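Chain length determinant protein (Shigella flexneri, PDB 4ZM5) regulates the chain length of the lipopolysaccharide O antigen, probably as an oligomer acting alongside the polymerising machinery. Local coordinates at residues I11-D16 against R228-P233; E67-E72 against V84-Q89; D130-Q135 against Y205-N210; P165-T170 against L178-S183; P15-I20 against D40-L45. The protein carries 1 engineered substitution. One frame throughout, in Å; residues are numbered along the deposited sequence.

Contact 1 of 5, residues I11-D16 against R228-P233; sequences IITQPD and RYVMKP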
# COMPACT_ATOMS: atom_id res chain seq x y z
N ILE B 11 18.19 22.92 12.03
CA ILE B 11 16.96 22.90 11.25
C ILE B 11 16.91 21.56 10.55
O ILE B 11 17.83 21.19 9.82
CB ILE B 11 16.75 24.10 10.29
CG1 ILE B 11 16.76 25.42 11.08
CG2 ILE B 11 15.43 23.93 9.53
CD1 ILE B 11 16.91 26.68 10.28
N ILE B 12 15.82 20.86 10.77
CA ILE B 12 15.62 19.52 10.27
C ILE B 12 14.32 19.44 9.45
O ILE B 12 13.35 20.15 9.76
CB ILE B 12 15.65 18.62 11.54
CG1 ILE B 12 17.05 18.03 11.73
CG2 ILE B 12 14.51 17.60 11.69
CD1 ILE B 12 17.39 17.56 13.19
N THR B 13 14.33 18.66 8.34
CA THR B 13 13.13 18.48 7.52
C THR B 13 13.00 16.98 7.16
O THR B 13 13.80 16.16 7.61
CB THR B 13 13.05 19.44 6.31
OG1 THR B 13 11.72 19.43 5.82
CG2 THR B 13 14.02 19.10 5.20
N GLN B 14 11.97 16.66 6.36
CA GLN B 14 11.71 15.30 5.92
C GLN B 14 12.91 14.77 5.13
O GLN B 14 13.62 15.55 4.47
CB GLN B 14 10.43 15.22 5.07
CG GLN B 14 10.47 15.96 3.73
CD GLN B 14 9.13 16.09 3.07
OE1 GLN B 14 8.10 15.60 3.54
NE2 GLN B 14 9.09 16.80 1.96
N PRO B 15 13.16 13.46 5.20
CA PRO B 15 14.26 12.92 4.42
C PRO B 15 13.97 13.00 2.91
O PRO B 15 12.80 13.12 2.52
CB PRO B 15 14.35 11.48 4.93
CG PRO B 15 12.99 11.17 5.43
CD PRO B 15 12.43 12.42 5.96
N ASP B 16 15.02 12.96 2.07
CA ASP B 16 14.93 12.97 0.59
C ASP B 16 14.46 11.62 0.07
O ASP B 16 14.64 10.62 0.78
CB ASP B 16 16.31 13.27 -0.04
CG ASP B 16 16.77 14.70 0.03
OD1 ASP B 16 15.90 15.61 0.01
OD2 ASP B 16 18.00 14.93 0.03
N ARG B 228 16.48 14.93 7.39
CA ARG B 228 17.51 15.54 6.58
C ARG B 228 17.83 16.87 7.22
O ARG B 228 16.91 17.58 7.62
CB ARG B 228 17.02 15.70 5.13
CG ARG B 228 17.93 16.52 4.26
CD ARG B 228 17.45 16.63 2.84
NE ARG B 228 16.41 17.64 2.63
CZ ARG B 228 16.63 18.95 2.53
NH1 ARG B 228 17.86 19.45 2.71
NH2 ARG B 228 15.63 19.78 2.27
N TYR B 229 19.12 17.19 7.37
CA TYR B 229 19.48 18.47 7.94
C TYR B 229 19.39 19.55 6.91
O TYR B 229 19.85 19.38 5.78
CB TYR B 229 20.91 18.48 8.52
CG TYR B 229 21.10 17.87 9.89
CD1 TYR B 229 20.63 18.52 11.03
CD2 TYR B 229 21.87 16.72 10.06
CE1 TYR B 229 20.86 17.99 12.30
CE2 TYR B 229 22.10 16.18 11.32
CZ TYR B 229 21.60 16.82 12.44
OH TYR B 229 21.87 16.29 13.67
N VAL B 230 18.81 20.67 7.30
CA VAL B 230 18.77 21.89 6.52
C VAL B 230 19.99 22.67 7.04
O VAL B 230 20.76 23.24 6.25
CB VAL B 230 17.42 22.64 6.65
CG1 VAL B 230 17.52 24.05 6.08
CG2 VAL B 230 16.30 21.88 5.98
N MET B 231 20.19 22.62 8.37
CA MET B 231 21.27 23.25 9.12
C MET B 231 21.62 22.38 10.33
O MET B 231 20.75 22.10 11.16
CB MET B 231 20.82 24.66 9.56
CG MET B 231 21.91 25.51 10.14
SD MET B 231 21.25 27.07 10.75
CE MET B 231 20.38 26.50 12.18
N LYS B 232 22.90 21.97 10.44
CA LYS B 232 23.39 21.16 11.58
C LYS B 232 23.49 22.05 12.85
O LYS B 232 23.46 23.27 12.69
CB LYS B 232 24.74 20.53 11.23
CG LYS B 232 24.63 19.58 10.02
CD LYS B 232 25.78 18.63 9.97
CE LYS B 232 25.65 17.63 8.86
NZ LYS B 232 26.67 16.55 8.98
N PRO B 233 23.58 21.50 14.11
CA PRO B 233 23.63 22.40 15.29
C PRO B 233 24.73 23.46 15.19
O PRO B 233 25.89 23.16 14.88
CB PRO B 233 23.88 21.46 16.47
CG PRO B 233 23.34 20.17 16.02
CD PRO B 233 23.60 20.09 14.54
O HOH W 1 13.68 16.56 1.81

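Contact 2 of 5, residues E67-E72 against V84-Q89; sequences EKLTIE and VSYVGQ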
# COMPACT_ATOMS: atom_id res chain seq x y z
N GLU B 67 16.20 22.12 31.96
CA GLU B 67 16.89 22.44 30.71
C GLU B 67 15.85 22.90 29.70
O GLU B 67 14.69 22.44 29.73
CB GLU B 67 17.70 21.23 30.19
CG GLU B 67 18.94 20.89 31.02
CD GLU B 67 19.63 19.58 30.65
OE1 GLU B 67 19.65 18.66 31.51
OE2 GLU B 67 20.16 19.46 29.52
N LYS B 68 16.24 23.83 28.83
CA LYS B 68 15.37 24.35 27.80
C LYS B 68 15.78 23.78 26.45
O LYS B 68 16.87 24.08 25.94
CB LYS B 68 15.36 25.90 27.81
CG LYS B 68 14.63 26.58 26.64
CD LYS B 68 13.11 26.57 26.77
CE LYS B 68 12.48 27.70 25.99
NZ LYS B 68 10.99 27.62 26.00
N LEU B 69 14.90 22.94 25.90
CA LEU B 69 14.99 22.35 24.56
C LEU B 69 13.69 22.61 23.85
O LEU B 69 12.61 22.40 24.41
CB LEU B 69 15.34 20.87 24.59
CG LEU B 69 15.64 20.27 23.24
CD1 LEU B 69 17.05 19.76 23.18
CD2 LEU B 69 14.66 19.18 22.93
N THR B 70 13.79 23.09 22.60
CA THR B 70 12.66 23.52 21.80
C THR B 70 12.62 22.82 20.45
O THR B 70 13.66 22.54 19.85
CB THR B 70 12.75 25.04 21.61
OG1 THR B 70 13.24 25.65 22.81
CG2 THR B 70 11.43 25.65 21.27
N ILE B 71 11.39 22.54 19.99
CA ILE B 71 11.06 21.99 18.68
C ILE B 71 9.82 22.77 18.18
O ILE B 71 8.74 22.72 18.77
CB ILE B 71 10.93 20.43 18.59
CG1 ILE B 71 10.66 19.97 17.12
CG2 ILE B 71 9.95 19.85 19.62
CD1 ILE B 71 11.05 18.54 16.77
N GLU B 72 10.03 23.58 17.14
CA GLU B 72 9.02 24.44 16.55
C GLU B 72 9.13 24.46 15.04
O GLU B 72 10.25 24.31 14.52
CB GLU B 72 9.24 25.88 17.06
CG GLU B 72 8.85 26.14 18.50
CD GLU B 72 9.02 27.60 18.86
OE1 GLU B 72 10.18 28.01 19.10
OE2 GLU B 72 8.03 28.36 18.77
N VAL B 84 15.12 23.01 15.89
CA VAL B 84 15.41 22.42 17.19
C VAL B 84 16.45 23.32 17.88
O VAL B 84 17.42 23.76 17.25
CB VAL B 84 15.81 20.92 17.12
CG1 VAL B 84 14.58 20.06 16.85
CG2 VAL B 84 16.85 20.67 16.04
N SER B 85 16.19 23.66 19.14
CA SER B 85 17.05 24.57 19.88
C SER B 85 17.38 24.08 21.25
O SER B 85 16.55 23.48 21.90
CB SER B 85 16.40 25.94 20.00
OG SER B 85 16.44 26.64 18.77
N TYR B 86 18.58 24.37 21.71
CA TYR B 86 19.03 24.01 23.05
C TYR B 86 19.75 25.19 23.67
O TYR B 86 20.63 25.80 23.04
CB TYR B 86 19.93 22.77 23.04
CG TYR B 86 20.34 22.35 24.43
CD1 TYR B 86 19.44 21.71 25.28
CD2 TYR B 86 21.61 22.65 24.92
CE1 TYR B 86 19.79 21.38 26.59
CE2 TYR B 86 21.97 22.32 26.23
CZ TYR B 86 21.06 21.67 27.05
OH TYR B 86 21.41 21.34 28.33
N VAL B 87 19.41 25.50 24.93
CA VAL B 87 20.06 26.55 25.70
C VAL B 87 21.06 25.89 26.67
O VAL B 87 20.66 25.17 27.60
CB VAL B 87 19.07 27.51 26.43
CG1 VAL B 87 19.82 28.66 27.12
CG2 VAL B 87 18.00 28.04 25.50
N GLY B 88 22.34 26.12 26.39
CA GLY B 88 23.45 25.61 27.19
C GLY B 88 24.12 26.68 28.03
O GLY B 88 23.72 27.85 28.01
N GLN B 89 25.17 26.28 28.76
CA GLN B 89 25.93 27.18 29.63
C GLN B 89 27.11 27.83 28.89
O GLN B 89 27.48 28.97 29.21
CB GLN B 89 26.44 26.43 30.87
CG GLN B 89 25.41 26.28 31.98
CD GLN B 89 26.02 25.72 33.24
OE1 GLN B 89 25.98 24.51 33.50
NE2 GLN B 89 26.62 26.59 34.06

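Contact 3 of 5, residues D130-Q135 against Y205-N210; sequences DSLRTQ and YQTRQN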
# COMPACT_ATOMS: atom_id res chain seq x y z
N ASP B 130 -3.11 -15.61 3.13
CA ASP B 130 -4.56 -15.72 3.14
C ASP B 130 -5.09 -15.75 1.71
O ASP B 130 -5.98 -16.53 1.40
CB ASP B 130 -5.19 -14.56 3.94
CG ASP B 130 -5.17 -14.69 5.46
OD1 ASP B 130 -4.34 -15.47 5.98
OD2 ASP B 130 -5.94 -13.95 6.13
N SER B 131 -4.50 -14.91 0.84
CA SER B 131 -4.84 -14.79 -0.58
C SER B 131 -4.47 -16.09 -1.32
O SER B 131 -5.31 -16.61 -2.06
CB SER B 131 -4.13 -13.58 -1.19
OG SER B 131 -4.41 -13.41 -2.57
N LEU B 132 -3.24 -16.64 -1.11
CA LEU B 132 -2.79 -17.88 -1.77
C LEU B 132 -3.64 -19.08 -1.38
O LEU B 132 -4.02 -19.84 -2.25
CB LEU B 132 -1.31 -18.21 -1.52
CG LEU B 132 -0.29 -17.23 -2.06
CD1 LEU B 132 1.06 -17.48 -1.43
CD2 LEU B 132 -0.23 -17.23 -3.60
N ARG B 133 -3.93 -19.21 -0.07
CA ARG B 133 -4.75 -20.27 0.53
C ARG B 133 -6.14 -20.31 -0.11
O ARG B 133 -6.56 -21.37 -0.58
CB ARG B 133 -4.85 -20.05 2.04
CG ARG B 133 -5.57 -21.13 2.81
CD ARG B 133 -5.48 -20.86 4.30
NE ARG B 133 -6.47 -19.88 4.76
CZ ARG B 133 -6.17 -18.69 5.27
NH1 ARG B 133 -4.90 -18.32 5.42
NH2 ARG B 133 -7.14 -17.87 5.66
N THR B 134 -6.82 -19.15 -0.15
CA THR B 134 -8.15 -18.97 -0.74
C THR B 134 -8.15 -19.42 -2.19
O THR B 134 -9.03 -20.17 -2.61
CB THR B 134 -8.58 -17.50 -0.62
OG1 THR B 134 -8.58 -17.13 0.76
CG2 THR B 134 -9.95 -17.23 -1.24
N GLN B 135 -7.16 -18.95 -2.96
CA GLN B 135 -6.99 -19.23 -4.37
C GLN B 135 -6.74 -20.72 -4.60
O GLN B 135 -7.29 -21.27 -5.55
CB GLN B 135 -5.86 -18.37 -4.94
CG GLN B 135 -6.25 -16.90 -5.07
CD GLN B 135 -5.17 -16.06 -5.71
OE1 GLN B 135 -4.38 -15.39 -5.03
NE2 GLN B 135 -5.12 -16.06 -7.04
N TYR B 205 0.28 -16.30 -9.20
CA TYR B 205 1.72 -16.33 -9.42
C TYR B 205 2.34 -15.04 -8.97
O TYR B 205 3.40 -15.11 -8.35
CB TYR B 205 2.08 -16.67 -10.87
CG TYR B 205 1.35 -17.88 -11.39
CD1 TYR B 205 1.50 -19.13 -10.77
CD2 TYR B 205 0.46 -17.78 -12.45
CE1 TYR B 205 0.79 -20.24 -11.22
CE2 TYR B 205 -0.25 -18.90 -12.91
CZ TYR B 205 -0.08 -20.13 -12.29
OH TYR B 205 -0.75 -21.24 -12.75
N GLN B 206 1.65 -13.89 -9.14
CA GLN B 206 2.15 -12.61 -8.63
C GLN B 206 2.28 -12.70 -7.11
O GLN B 206 3.37 -12.50 -6.57
CB GLN B 206 1.26 -11.42 -9.03
CG GLN B 206 0.98 -11.27 -10.51
CD GLN B 206 0.22 -9.99 -10.83
OE1 GLN B 206 0.65 -8.88 -10.48
NE2 GLN B 206 -0.89 -10.13 -11.57
N THR B 207 1.19 -13.08 -6.44
CA THR B 207 1.08 -13.20 -4.98
C THR B 207 2.17 -14.14 -4.40
O THR B 207 2.79 -13.81 -3.38
CB THR B 207 -0.33 -13.69 -4.62
OG1 THR B 207 -1.29 -12.92 -5.33
CG2 THR B 207 -0.61 -13.60 -3.15
N ARG B 208 2.40 -15.29 -5.05
CA ARG B 208 3.36 -16.27 -4.57
C ARG B 208 4.80 -15.73 -4.66
O ARG B 208 5.61 -15.98 -3.76
CB ARG B 208 3.19 -17.56 -5.38
CG ARG B 208 3.87 -18.75 -4.74
CD ARG B 208 3.49 -20.03 -5.41
NE ARG B 208 4.07 -20.10 -6.74
CZ ARG B 208 3.98 -21.16 -7.54
NH1 ARG B 208 3.35 -22.25 -7.14
NH2 ARG B 208 4.55 -21.13 -8.74
N GLN B 209 5.10 -14.99 -5.74
CA GLN B 209 6.40 -14.37 -5.93
C GLN B 209 6.57 -13.19 -4.97
O GLN B 209 7.65 -13.01 -4.40
CB GLN B 209 6.59 -13.94 -7.40
CG GLN B 209 8.01 -13.45 -7.77
CD GLN B 209 9.09 -14.48 -7.49
OE1 GLN B 209 8.97 -15.67 -7.84
NE2 GLN B 209 10.15 -14.03 -6.82
N ASN B 210 5.50 -12.40 -4.77
CA ASN B 210 5.51 -11.25 -3.86
C ASN B 210 5.82 -11.70 -2.43
O ASN B 210 6.51 -10.98 -1.70
CB ASN B 210 4.18 -10.49 -3.92
CG ASN B 210 3.93 -9.82 -5.26
OD1 ASN B 210 4.78 -9.80 -6.17
ND2 ASN B 210 2.72 -9.26 -5.41
O HOH W 2 -3.39 -10.65 -3.72

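Contact 4 of 5, residues P165-T170 against L178-S183; sequences PQVQQT and LFLLGS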
# COMPACT_ATOMS: atom_id res chain seq x y z
N PRO B 165 -13.09 -42.25 -28.56
CA PRO B 165 -13.73 -40.94 -28.76
C PRO B 165 -14.70 -40.95 -29.94
O PRO B 165 -14.45 -41.62 -30.94
CB PRO B 165 -12.55 -39.99 -29.01
CG PRO B 165 -11.35 -40.71 -28.55
CD PRO B 165 -11.62 -42.15 -28.68
N GLN B 166 -15.81 -40.22 -29.82
CA GLN B 166 -16.88 -40.17 -30.84
C GLN B 166 -16.87 -38.88 -31.63
O GLN B 166 -17.71 -38.68 -32.50
CB GLN B 166 -18.26 -40.31 -30.15
CG GLN B 166 -18.50 -41.63 -29.43
CD GLN B 166 -18.54 -42.80 -30.38
OE1 GLN B 166 -19.40 -42.88 -31.28
NE2 GLN B 166 -17.60 -43.73 -30.19
N VAL B 167 -15.94 -37.99 -31.31
CA VAL B 167 -15.94 -36.67 -31.88
C VAL B 167 -14.62 -36.35 -32.58
O VAL B 167 -13.53 -36.73 -32.11
CB VAL B 167 -16.28 -35.71 -30.71
CG1 VAL B 167 -15.50 -34.42 -30.75
CG2 VAL B 167 -17.79 -35.45 -30.66
N GLN B 168 -14.75 -35.67 -33.74
CA GLN B 168 -13.67 -35.18 -34.59
C GLN B 168 -13.23 -33.80 -34.06
O GLN B 168 -12.20 -33.69 -33.38
CB GLN B 168 -14.13 -35.10 -36.06
CG GLN B 168 -14.65 -36.41 -36.65
CD GLN B 168 -15.49 -36.20 -37.90
OE1 GLN B 168 -15.15 -35.40 -38.79
NE2 GLN B 168 -16.58 -36.94 -38.01
N GLN B 169 -14.07 -32.76 -34.32
CA GLN B 169 -13.88 -31.37 -33.90
C GLN B 169 -14.55 -31.11 -32.53
O GLN B 169 -15.71 -31.50 -32.34
CB GLN B 169 -14.46 -30.43 -34.96
CG GLN B 169 -14.03 -28.97 -34.85
CD GLN B 169 -14.61 -28.15 -35.97
OE1 GLN B 169 -14.35 -28.38 -37.16
NE2 GLN B 169 -15.41 -27.16 -35.62
N THR B 170 -13.82 -30.46 -31.59
CA THR B 170 -14.34 -30.13 -30.25
C THR B 170 -13.60 -28.95 -29.59
O THR B 170 -12.43 -29.07 -29.20
CB THR B 170 -14.32 -31.36 -29.31
OG1 THR B 170 -14.61 -30.94 -27.97
CG2 THR B 170 -13.01 -32.12 -29.35
N LEU B 178 -19.03 -34.82 -22.38
CA LEU B 178 -17.81 -35.48 -21.91
C LEU B 178 -17.76 -36.95 -22.25
O LEU B 178 -16.68 -37.45 -22.56
CB LEU B 178 -17.63 -35.31 -20.40
CG LEU B 178 -16.82 -34.15 -19.87
CD1 LEU B 178 -17.15 -33.92 -18.39
CD2 LEU B 178 -15.32 -34.40 -20.02
N PHE B 179 -18.90 -37.67 -22.18
CA PHE B 179 -18.94 -39.12 -22.44
C PHE B 179 -18.49 -39.43 -23.88
O PHE B 179 -18.05 -40.55 -24.16
CB PHE B 179 -20.35 -39.69 -22.14
CG PHE B 179 -21.31 -39.66 -23.31
CD1 PHE B 179 -22.06 -38.52 -23.58
CD2 PHE B 179 -21.44 -40.76 -24.14
CE1 PHE B 179 -22.93 -38.49 -24.67
CE2 PHE B 179 -22.31 -40.73 -25.24
CZ PHE B 179 -23.06 -39.59 -25.49
N LEU B 180 -18.59 -38.44 -24.78
CA LEU B 180 -18.20 -38.58 -26.18
C LEU B 180 -16.68 -38.77 -26.34
O LEU B 180 -16.23 -39.10 -27.44
CB LEU B 180 -18.65 -37.39 -27.01
CG LEU B 180 -20.15 -37.21 -27.22
CD1 LEU B 180 -20.43 -35.84 -27.82
CD2 LEU B 180 -20.73 -38.27 -28.12
N LEU B 181 -15.91 -38.56 -25.25
CA LEU B 181 -14.46 -38.76 -25.23
C LEU B 181 -14.14 -40.24 -25.11
O LEU B 181 -13.02 -40.66 -25.41
CB LEU B 181 -13.82 -37.95 -24.11
CG LEU B 181 -13.98 -36.42 -24.21
CD1 LEU B 181 -13.35 -35.73 -23.02
CD2 LEU B 181 -13.39 -35.87 -25.48
N GLY B 182 -15.14 -41.04 -24.73
CA GLY B 182 -15.03 -42.49 -24.61
C GLY B 182 -14.65 -42.91 -23.21
O GLY B 182 -13.89 -42.19 -22.56
N SER B 183 -15.13 -44.08 -22.76
CA SER B 183 -14.84 -44.61 -21.42
C SER B 183 -13.33 -44.81 -21.17
O SER B 183 -12.89 -44.60 -20.04
CB SER B 183 -15.58 -45.92 -21.18
OG SER B 183 -15.22 -46.91 -22.13

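Contact 5 of 5, residues P15-I20 against D40-L45; sequences PDVGQI and DLQETL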
# COMPACT_ATOMS: atom_id res chain seq x y z
N PRO B 15 13.16 13.46 5.20
CA PRO B 15 14.26 12.92 4.42
C PRO B 15 13.97 13.00 2.91
O PRO B 15 12.80 13.12 2.52
CB PRO B 15 14.35 11.48 4.93
CG PRO B 15 12.99 11.17 5.43
CD PRO B 15 12.43 12.42 5.96
N ASP B 16 15.02 12.96 2.07
CA ASP B 16 14.93 12.97 0.59
C ASP B 16 14.46 11.62 0.07
O ASP B 16 14.64 10.62 0.78
CB ASP B 16 16.31 13.27 -0.04
CG ASP B 16 16.77 14.70 0.03
OD1 ASP B 16 15.90 15.61 0.01
OD2 ASP B 16 18.00 14.93 0.03
N VAL B 17 13.97 11.57 -1.19
CA VAL B 17 13.52 10.34 -1.87
C VAL B 17 14.68 9.35 -1.92
O VAL B 17 14.48 8.16 -1.72
CB VAL B 17 12.93 10.67 -3.28
CG1 VAL B 17 12.45 9.42 -4.02
CG2 VAL B 17 11.81 11.70 -3.19
N GLY B 18 15.90 9.87 -2.11
CA GLY B 18 17.10 9.05 -2.15
C GLY B 18 17.40 8.37 -0.84
O GLY B 18 17.76 7.19 -0.80
N GLN B 19 17.24 9.12 0.25
CA GLN B 19 17.45 8.63 1.62
C GLN B 19 16.40 7.58 2.03
O GLN B 19 16.66 6.74 2.89
CB GLN B 19 17.37 9.81 2.62
CG GLN B 19 18.53 10.79 2.59
CD GLN B 19 18.26 11.95 3.53
OE1 GLN B 19 17.48 12.85 3.23
NE2 GLN B 19 18.88 11.93 4.69
N ILE B 20 15.22 7.66 1.40
CA ILE B 20 14.03 6.88 1.68
C ILE B 20 13.78 5.70 0.72
O ILE B 20 13.01 4.80 1.08
CB ILE B 20 12.85 7.90 1.68
CG1 ILE B 20 12.26 8.04 3.05
CG2 ILE B 20 11.79 7.73 0.59
CD1 ILE B 20 13.37 8.15 4.14
N ASP B 40 4.12 10.56 1.27
CA ASP B 40 3.45 10.20 2.51
C ASP B 40 4.44 9.51 3.47
O ASP B 40 4.35 9.73 4.68
CB ASP B 40 2.22 9.31 2.24
CG ASP B 40 1.10 9.99 1.45
OD1 ASP B 40 0.91 11.22 1.63
OD2 ASP B 40 0.40 9.28 0.69
N LEU B 41 5.38 8.69 2.95
CA LEU B 41 6.41 8.02 3.76
C LEU B 41 7.39 9.03 4.36
O LEU B 41 7.77 8.92 5.53
CB LEU B 41 7.17 6.97 2.96
CG LEU B 41 6.51 5.63 2.85
CD1 LEU B 41 7.01 4.90 1.66
CD2 LEU B 41 6.70 4.81 4.12
N GLN B 42 7.77 10.04 3.55
CA GLN B 42 8.65 11.13 3.95
C GLN B 42 8.06 11.88 5.16
O GLN B 42 8.79 12.15 6.13
CB GLN B 42 8.84 12.10 2.79
CG GLN B 42 9.75 11.60 1.69
CD GLN B 42 9.83 12.61 0.59
OE1 GLN B 42 8.91 12.75 -0.20
NE2 GLN B 42 10.92 13.37 0.55
N GLU B 43 6.75 12.18 5.12
CA GLU B 43 6.02 12.87 6.18
C GLU B 43 5.86 11.98 7.41
O GLU B 43 5.89 12.47 8.54
CB GLU B 43 4.65 13.33 5.68
CG GLU B 43 4.73 14.68 4.99
CD GLU B 43 3.52 15.07 4.16
OE1 GLU B 43 3.73 15.67 3.08
OE2 GLU B 43 2.38 14.86 4.63
N THR B 44 5.67 10.69 7.20
CA THR B 44 5.51 9.71 8.25
C THR B 44 6.81 9.60 9.03
O THR B 44 6.77 9.57 10.26
CB THR B 44 5.06 8.37 7.61
OG1 THR B 44 3.73 8.55 7.14
CG2 THR B 44 5.05 7.20 8.58
N LEU B 45 7.96 9.59 8.31
CA LEU B 45 9.28 9.47 8.90
C LEU B 45 9.70 10.72 9.66
O LEU B 45 10.21 10.60 10.79
CB LEU B 45 10.31 9.08 7.84
CG LEU B 45 10.22 7.60 7.50
CD1 LEU B 45 10.98 7.29 6.25
CD2 LEU B 45 10.73 6.75 8.61

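Contact 1 of 5, residues I11-D16 against R228-P233
I11 packs against V230 and M231. Its CG2 branch, anti to the backbone N, rests 3.7 Å from V230 CB, while CG1 and CD1 meet the methyl CE of M231, brought back by a bend at chi3 (72°). On the other face of the sheet I12 and Y229 lie alongside each other, with I12 CD1 3.6 Å from Y229 CE1. Backbone bonds tie strand 6-13 antiparallel to the chain at 228-231. I11 O accepts from V230 N (2.8 Å) and M231 N (3.1 Å), and I11 N donates to M231 O; two residues opposite one make a classic beta bulge. T13 N donates to R228 O and R228 N returns a bond to T13 O. At the polar edge T13 CG2 lies over one face of the R228 guanidinium, 3.4 Å from R228 NH2. D16 OD1 stands 3.4 Å from R228 NE but well out of the guanidinium plane, so no N-H points at it and the pairing is one of charge. A water at the guanidinium edge accepts from R228 NE and donates to D16 OD1 and Q14 O. D16 also pairs with R48 and K115 of the second subunit, its carboxylate coupling this strand edge to the interface.

Contact 2 of 5, residues E67-E72 against V84-Q89
Between T70 and S85 the backbone pairing is a regular antiparallel one: T70 N donates to S85 O and S85 N to T70 O, each 2.9 Å long. V87 N also donates to K68 O (3.1 Å). CA-H...O contacts lie beside these bonds, V84 CA standing 3.2 Å from T70 O and L69 CA 3.3 Å from S85 O. Apolar contacts gather on the face that carries L69, I71, V84 and Y86. I71 and V84 run side by side in the same direction, with I71 CD1 3.8 Å from V84 CG1; L69 crosses Y86 at about a right angle, and its CD1 touches Y86 CD1 at 3.7 Å. One side-chain hydrogen bond joins the strands: Y86 OH donates to E67 OE2 at 2.6 Å. The ring reaches E67 because Y86 CG is anti to the backbone N (chi1 -177°). The hydroxyl meets OE2 on its anti side, 31° out of the carboxylate plane, and the carboxylate is nearly perpendicular to the ring. Y101 OH also bonds OE2, and Q63 holds OE1. The two strands form a beta hairpin whose second strand, 82-88, also pairs with strand 6-13, while helices 38-53, 55-61 and 91-159 cover the L69-V84 face.

Contact 3 of 5, residues D130-Q135 against Y205-N210
L132 overlaps T207 side to side, the two side chains sliding past each other in opposite directions. The CD2 branch of L132 does most of the touching: it lies 3.7 Å from T207 CG2 and 3.6 Å from R208 N, and it also meets R208 CB. T207 CG2 is anti to the backbone N, which turns this methyl to L132 and S131. S131 OG, likewise anti to its own backbone N (chi1 180°), comes 3.8 Å from the same methyl. T207 OG1 bonds back to N203 O, one turn earlier in its helix. A water lies 3.2 Å from S131 OG and makes only a weak, long bond to T207 OG1. The arrangement is an antiparallel helix pair: helix 202-215 returns along the very long helix 91-159, the extended arm found in this family of chain-length regulators. The local axes approach to 9.7 Å, at 142° between their directions, and no direct hydrogen bond joins the segments 130-135 and 205-210. L128, one turn before L132, also packs on T207, and Y204 and L211 of helix 202-215 touch L132. The guanidinium of R208 forms a salt bridge with E141 of the second subunit. The side chain of Q135 comes within about 4 Å of a bound magnesium ion.

Contact 4 of 5, residues P165-T170 against L178-S183
L180 meets Q166 and V167 with its two methyl branches and holds the facing loop through its carbonyl. Its CD1 lies 3.9 Å from V167 CG2, the side chains crossing at about a right angle, and its CD2 touches Q166 CB at 3.8 Å. L180 O accepts the single hydrogen bond of the contact, from Q166 N (2.7 Å, N-H...O 166°), with the donor almost in line with the carbonyl. L181 contributes backbone, since its side chain turns away to V173: L181 O sits against the P165 ring, 3.6 Å from P165 CG. P165 CA is also 3.4 Å from L180 O, in a CA-H...O contact, so two successive carbonyls face this proline. They are presented by a 3-10 turn, in which L181 N bonds L178 O and G182 N bonds F179 O. G182 follows with a positive phi (92°), where a side chain would jam against the preceding carbonyl oxygen and crowd P165 N. L180 packs on P165 of the third subunit, and P165 on L180 of the second. Both segments belong to the connection from helix 91-159 to helix 183-191: G182 is the N-cap of the latter, while L178 and S183 pack back on the former near A153 and L154.

Contact 5 of 5, residues P15-I20 against D40-L45
Q42 reaches across to P15 along an extended chain (chi2 178°), and its NE2 donates to P15 O at 2.7 Å. The bond is nearly straight (172°) and lies in both the carbonyl plane and the amide plane of Q42, which fixes the rotation of the amide. V17 crosses the Q42 chain obliquely, its CG2 4.2 Å from NE2. The proline ring stands at about a right angle to L45, with P15 CG 4.2 Å from L45 CB, and P15 CD leans on Q42 O. I20 and L45 meet tip to tip: I20 CD1 and L45 CD1 are modelled only 3.3 Å apart, and I20 has an unusual chi1 (-114°), so the detail of these methyls is doubtful. Helix 17-31 starts here and packs on helix 38-53, which follows it in the chain. D16 occupies the N-cap without a capping bond from its own side chain, its carboxylate being engaged by R48 and K115 of the second subunit, whereas Q19 OE1 accepts from D16 N at 2.7 Å, which is one half of a capping box. Q19 NE2 has a weak bond to Y227 O. V38, in the first turn of helix 38-53, packs on both V17 and I20.

Overall arrangement
Contacts 1 and 2 lie toward one end of the elongated chain, with contact 5 next to contact 1 on the way to its middle, and contact 4 lies far out at the other end. Contacts 1 and 2 share the antiparallel sheet, where strand 6-13 neighbours strand 82-88; their centres are 16 Å apart and I12 CD1 comes 4.3 Å from V84 CG2. Contact 5 takes over P15 and D16 from contact 1, at a centre distance of 12 Å, as the strand passes into helix 17-31. Contact 3, beside the magnesium ion, stands midway along the helical arm, centre to centre about 29 Å from contact 5 and 36 Å from contact 4. The centres of contacts 1 and 4 are 75 Å apart, yet both touch the second subunit, as do contacts 3 and 5.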